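Local coordinates for phospholyase (PDB 5G4I), which acts as a pyridoxal-phosphate-dependent phospholyase, although its fold and family are those of class III transaminases, at the interface of chains A and B. Residues are numbered along the deposited sequence; one frame, centred on the assembly and turned at random. Chains: chain A/B, Phospholyase.

Contact 1: the interface of chains A and B. Residues chain A 88-92; chain B 32-35, 39.
The carbonyl oxygen of A:Arg90 is gripped from chain B and by water. The backbone N-H of B:Phe34 donates to A:Arg90 O over 3.0 Å. The bond is fairly straight, 164° at the hydrogen, and uses a lone pair in the carbonyl plane. Water 2 also meets this oxygen and connects it to B:Phe34 O and the amide of B:Leu39. The patch joins two loops across the two-fold dimer interface of this class III transaminase homologue. A second backbone bond runs from A:Leu92 N to B:Leu39 O, 2.8 Å, and is more bent.

The ring of B:Phe34 packs against A:Arg90 and A:Tyr91. Its CG is anti to its own carbonyl carbon (chi1 -64°), which turns the ring towards A:Arg90. A:Arg90 CB sits over the centre of one face, 3.7 Å from the centroid of the B:Phe34 ring. The arginine chain bends at chi3. Its guanidinium passes the rim of the phenyl ring, with B:Phe34 CZ over one of its faces. On the same arginine, NH2 lies above the centre of the A:His88 ring. The backbone N of A:Arg90 donates to A:His88 ND1 over 3.3 Å, somewhat tilted from the imidazole plane.

A:Tyr91 meets the phenyl group edge-to-face, the planes 81° apart. The edge belongs to B:Phe34, whose CD2 points at the tyrosine face near its rim, 3.8 Å from A:Tyr91 CE1. Water 3 links the phenol oxygens of A:Tyr91 and B:Tyr35. At the other end, the methyls of A:Leu92 and B:Leu33 meet, with CD2 to CD2 4.0 Å.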
loop_
_atom_site.group_PDB
_atom_site.type_symbol
_atom_site.label_atom_id
_atom_site.label_comp_id
_atom_site.label_asym_id
_atom_site.label_seq_id
_atom_site.Cartn_x
_atom_site.Cartn_y
_atom_site.Cartn_z
ATOM N N HIS A 88 7.914 -13.034 -3.203
ATOM C CA HIS A 88 8.595 -11.722 -3.186
ATOM C C HIS A 88 9.916 -11.735 -4.009
ATOM O O HIS A 88 10.467 -12.806 -4.365
ATOM C CB HIS A 88 8.876 -11.317 -1.724
ATOM C CG HIS A 88 9.664 -12.376 -0.992
ATOM N ND1 HIS A 88 11.025 -12.485 -1.113
ATOM C CD2 HIS A 88 9.254 -13.470 -0.279
ATOM C CE1 HIS A 88 11.427 -13.602 -0.500
ATOM N NE2 HIS A 88 10.369 -14.236 -0.014
ATOM N N THR A 89 10.420 -10.533 -4.194
ATOM C CA THR A 89 11.555 -10.315 -5.122
ATOM C C THR A 89 12.936 -10.628 -4.558
ATOM O O THR A 89 13.949 -10.375 -5.314
ATOM C CB THR A 89 11.536 -8.856 -5.582
ATOM O OG1 THR A 89 11.591 -7.932 -4.438
ATOM C CG2 THR A 89 10.271 -8.573 -6.447
ATOM N N ARG A 90 13.038 -11.177 -3.344
ATOM C CA ARG A 90 14.377 -11.666 -2.845
ATOM C C ARG A 90 14.768 -13.016 -3.477
ATOM O O ARG A 90 15.955 -13.460 -3.342
ATOM C CB ARG A 90 14.476 -11.655 -1.341
ATOM C CG ARG A 90 14.239 -10.228 -0.808
ATOM C CD ARG A 90 14.019 -10.175 0.690
ATOM N NE ARG A 90 12.727 -10.857 0.973
ATOM C CZ ARG A 90 12.146 -10.864 2.201
ATOM N NH1 ARG A 90 12.761 -10.258 3.237
ATOM N NH2 ARG A 90 10.981 -11.482 2.393
ATOM N N TYR A 91 13.873 -13.646 -4.209
ATOM C CA TYR A 91 14.262 -14.683 -5.162
ATOM C C TYR A 91 14.083 -14.180 -6.611
ATOM O O TYR A 91 13.085 -13.442 -6.887
ATOM C CB TYR A 91 13.367 -15.922 -4.933
ATOM C CG TYR A 91 13.355 -16.526 -3.566
ATOM C CD1 TYR A 91 14.426 -17.258 -3.077
ATOM C CD2 TYR A 91 12.272 -16.321 -2.740
ATOM C CE1 TYR A 91 14.375 -17.818 -1.795
ATOM C CE2 TYR A 91 12.175 -16.858 -1.476
ATOM C CZ TYR A 91 13.253 -17.611 -0.980
ATOM O OH TYR A 91 13.195 -18.155 0.306
ATOM N N LEU A 92 14.972 -14.538 -7.542
ATOM C CA LEU A 92 14.796 -14.141 -8.932
ATOM C C LEU A 92 13.565 -14.789 -9.537
ATOM O O LEU A 92 13.225 -15.964 -9.189
ATOM C CB LEU A 92 16.018 -14.507 -9.811
ATOM C CG LEU A 92 17.292 -13.750 -9.581
ATOM C CD1 LEU A 92 18.390 -14.385 -10.446
ATOM C CD2 LEU A 92 17.133 -12.291 -10.047
ATOM N N PRO B 32 16.957 -6.150 -2.544
ATOM C CA PRO B 32 17.756 -7.285 -2.026
ATOM C C PRO B 32 17.425 -8.680 -2.668
ATOM O O PRO B 32 16.302 -8.974 -3.129
ATOM C CB PRO B 32 17.385 -7.352 -0.535
ATOM C CG PRO B 32 16.061 -6.680 -0.463
ATOM C CD PRO B 32 16.169 -5.524 -1.472
ATOM N N LEU B 33 18.482 -9.518 -2.749
ATOM C CA LEU B 33 18.431 -10.934 -3.194
ATOM C C LEU B 33 19.045 -11.804 -2.124
ATOM O O LEU B 33 20.171 -11.473 -1.615
ATOM C CB LEU B 33 19.181 -11.126 -4.526
ATOM C CG LEU B 33 18.457 -10.588 -5.784
ATOM C CD1 LEU B 33 19.389 -10.512 -7.007
ATOM C CD2 LEU B 33 17.252 -11.422 -6.103
ATOM N N PHE B 34 18.426 -12.916 -1.800
ATOM C CA PHE B 34 19.041 -13.915 -0.946
ATOM C C PHE B 34 20.241 -14.670 -1.610
ATOM O O PHE B 34 20.226 -14.906 -2.823
ATOM C CB PHE B 34 17.973 -14.950 -0.479
ATOM C CG PHE B 34 16.862 -14.384 0.398
ATOM C CD1 PHE B 34 17.052 -13.366 1.314
ATOM C CD2 PHE B 34 15.610 -14.989 0.372
ATOM C CE1 PHE B 34 15.973 -12.917 2.181
ATOM C CE2 PHE B 34 14.614 -14.590 1.240
ATOM C CZ PHE B 34 14.770 -13.552 2.104
ATOM N N TYR B 35 21.174 -15.073 -0.728
ATOM C CA TYR B 35 22.263 -16.038 -1.016
ATOM C C TYR B 35 23.455 -15.422 -1.691
ATOM O O TYR B 35 23.355 -14.374 -2.366
ATOM C CB TYR B 35 21.803 -17.339 -1.724
ATOM C CG TYR B 35 20.768 -18.117 -0.912
ATOM C CD1 TYR B 35 21.156 -18.841 0.218
ATOM C CD2 TYR B 35 19.422 -18.259 -1.329
ATOM C CE1 TYR B 35 20.214 -19.583 0.976
ATOM C CE2 TYR B 35 18.499 -18.938 -0.592
ATOM C CZ TYR B 35 18.879 -19.632 0.555
ATOM O OH TYR B 35 17.977 -20.376 1.342
ATOM N N LEU B 39 18.999 -17.113 -6.384
ATOM C CA LEU B 39 18.267 -18.265 -6.709
ATOM C C LEU B 39 17.014 -17.913 -7.513
ATOM O O LEU B 39 16.237 -17.025 -7.032
ATOM C CB LEU B 39 17.880 -18.893 -5.396
ATOM C CG LEU B 39 17.310 -20.270 -5.394
ATOM C CD1 LEU B 39 18.257 -21.248 -6.108
ATOM C CD2 LEU B 39 17.149 -20.676 -3.889
HETATM O O HOH W 1 14.030 -7.386 -3.551
HETATM O O HOH W 2 18.026 -15.220 -4.386
HETATM O O HOH W 3 15.583 -18.611 1.550
#

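Contact 2: the interface of chains A and B. Residues chain A 89-90, 307-309; chain B 31-32.
B:Pro32 presents the CG corner of its ring to A:Met307 and A:Phe309. These residues belong to two chains of a class III transaminase homologue, and the patch is part of its two-fold dimer interface. The thioether of A:Met307 comes at the proline tip first, and the two side chains cross obliquely. Its terminal methyl makes the near contact, A:Met307 CE to B:Pro32 CG at 3.6 Å. The sulfur follows, with A:Met307 SD 3.9 Å from B:Pro32 CG and slightly farther from CD. The methionine starts with CG anti to the backbone N (chi1 -178°). It then bends at chi2 and chi3, which brings both sulfur and methyl to the proline.

A:Phe309 offers a ring carbon to the same corner, A:Phe309 CD1 to B:Pro32 CG at 3.9 Å. The ring also lies against A:Arg90 of its own chain. The guanidinium of A:Arg90 has A:Phe309 CE2 over the centre of one face. In return, A:Arg90 CD lies above the phenylalanine ring, towards its rim. A:Phe309 therefore supports the arginine from its own chain while it touches the proline of the partner.

The polar contacts across this patch pass through water. The hydroxyl of B:Ser31 lies anti to the backbone N, which points OG at two waters. Water 4 joins it to the backbone carbonyl of A:Phe308 and lies 2.7 Å from B:Ser31 OG. Water 5 is 2.8 Å from B:Ser31 OG and also meets the hydroxyl of A:Thr89 and the carbonyl of B:Pro32. The two hydroxyls, A:Thr89 OG1 and B:Ser31 OG, are themselves 4.2 Å apart.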
loop_
_atom_site.group_PDB
_atom_site.type_symbol
_atom_site.label_atom_id
_atom_site.label_comp_id
_atom_site.label_asym_id
_atom_site.label_seq_id
_atom_site.Cartn_x
_atom_site.Cartn_y
_atom_site.Cartn_z
ATOM N N THR A 89 10.420 -10.533 -4.194
ATOM C CA THR A 89 11.555 -10.315 -5.122
ATOM C C THR A 89 12.936 -10.628 -4.558
ATOM O O THR A 89 13.949 -10.375 -5.314
ATOM C CB THR A 89 11.536 -8.856 -5.582
ATOM O OG1 THR A 89 11.591 -7.932 -4.438
ATOM C CG2 THR A 89 10.271 -8.573 -6.447
ATOM N N ARG A 90 13.038 -11.177 -3.344
ATOM C CA ARG A 90 14.377 -11.666 -2.845
ATOM C C ARG A 90 14.768 -13.016 -3.477
ATOM O O ARG A 90 15.955 -13.460 -3.342
ATOM C CB ARG A 90 14.476 -11.655 -1.341
ATOM C CG ARG A 90 14.239 -10.228 -0.808
ATOM C CD ARG A 90 14.019 -10.175 0.690
ATOM N NE ARG A 90 12.727 -10.857 0.973
ATOM C CZ ARG A 90 12.146 -10.864 2.201
ATOM N NH1 ARG A 90 12.761 -10.258 3.237
ATOM N NH2 ARG A 90 10.981 -11.482 2.393
ATOM N N MET A 307 18.032 0.474 3.059
ATOM C CA MET A 307 17.672 -0.912 2.782
ATOM C C MET A 307 16.146 -0.994 2.514
ATOM O O MET A 307 15.324 -1.444 3.315
ATOM C CB MET A 307 18.133 -1.864 3.923
ATOM C CG MET A 307 17.833 -3.323 3.669
ATOM S SD MET A 307 17.613 -4.053 2.008
ATOM C CE MET A 307 16.057 -4.788 2.590
ATOM N N PHE A 308 15.770 -0.445 1.360
ATOM C CA PHE A 308 14.351 -0.288 0.990
ATOM C C PHE A 308 13.770 -1.599 0.448
ATOM O O PHE A 308 14.321 -2.188 -0.500
ATOM C CB PHE A 308 14.157 0.865 -0.055
ATOM C CG PHE A 308 12.693 1.051 -0.453
ATOM C CD1 PHE A 308 11.830 1.681 0.409
ATOM C CD2 PHE A 308 12.212 0.480 -1.635
ATOM C CE1 PHE A 308 10.442 1.755 0.086
ATOM C CE2 PHE A 308 10.840 0.511 -1.920
ATOM C CZ PHE A 308 10.003 1.133 -1.064
ATOM N N PHE A 309 12.576 -1.972 0.960
ATOM C CA PHE A 309 11.932 -3.254 0.553
ATOM C C PHE A 309 10.425 -3.106 0.827
ATOM O O PHE A 309 10.058 -2.734 1.964
ATOM C CB PHE A 309 12.574 -4.478 1.279
ATOM C CG PHE A 309 12.023 -5.835 0.872
ATOM C CD1 PHE A 309 12.152 -6.314 -0.419
ATOM C CD2 PHE A 309 11.201 -6.494 1.743
ATOM C CE1 PHE A 309 11.528 -7.522 -0.833
ATOM C CE2 PHE A 309 10.648 -7.793 1.406
ATOM C CZ PHE A 309 10.788 -8.273 0.128
ATOM N N SER B 31 17.921 -3.553 -4.739
ATOM C CA SER B 31 16.746 -4.303 -4.228
ATOM C C SER B 31 17.293 -5.661 -3.794
ATOM O O SER B 31 17.888 -6.404 -4.624
ATOM C CB SER B 31 15.669 -4.337 -5.273
ATOM O OG SER B 31 14.465 -4.932 -4.720
ATOM N N PRO B 32 16.957 -6.150 -2.544
ATOM C CA PRO B 32 17.756 -7.285 -2.026
ATOM C C PRO B 32 17.425 -8.680 -2.668
ATOM O O PRO B 32 16.302 -8.974 -3.129
ATOM C CB PRO B 32 17.385 -7.352 -0.535
ATOM C CG PRO B 32 16.061 -6.680 -0.463
ATOM C CD PRO B 32 16.169 -5.524 -1.472
HETATM O O HOH W 4 13.354 -3.089 -3.028
HETATM O O HOH W 5 14.030 -7.386 -3.551
#

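Contact 1 and contact 2 are neighbouring parts of one dimer interface. The centres of their C-alpha atoms are about 8 Å apart. They share A:Thr89, A:Arg90 and B:Pro32. In chain A, contact 1 lies in the loop between helices 72-82 and 94-104, and contact 2 adds the segment after helix 296-305. In chain B, both draw on the stretch between helix 19-24 and strand 41-45. That stretch is thus held by two separate parts of chain A. The two-fold symmetry repeats both contacts with the chains exchanged, which probably helps to fix the pairing of the subunits.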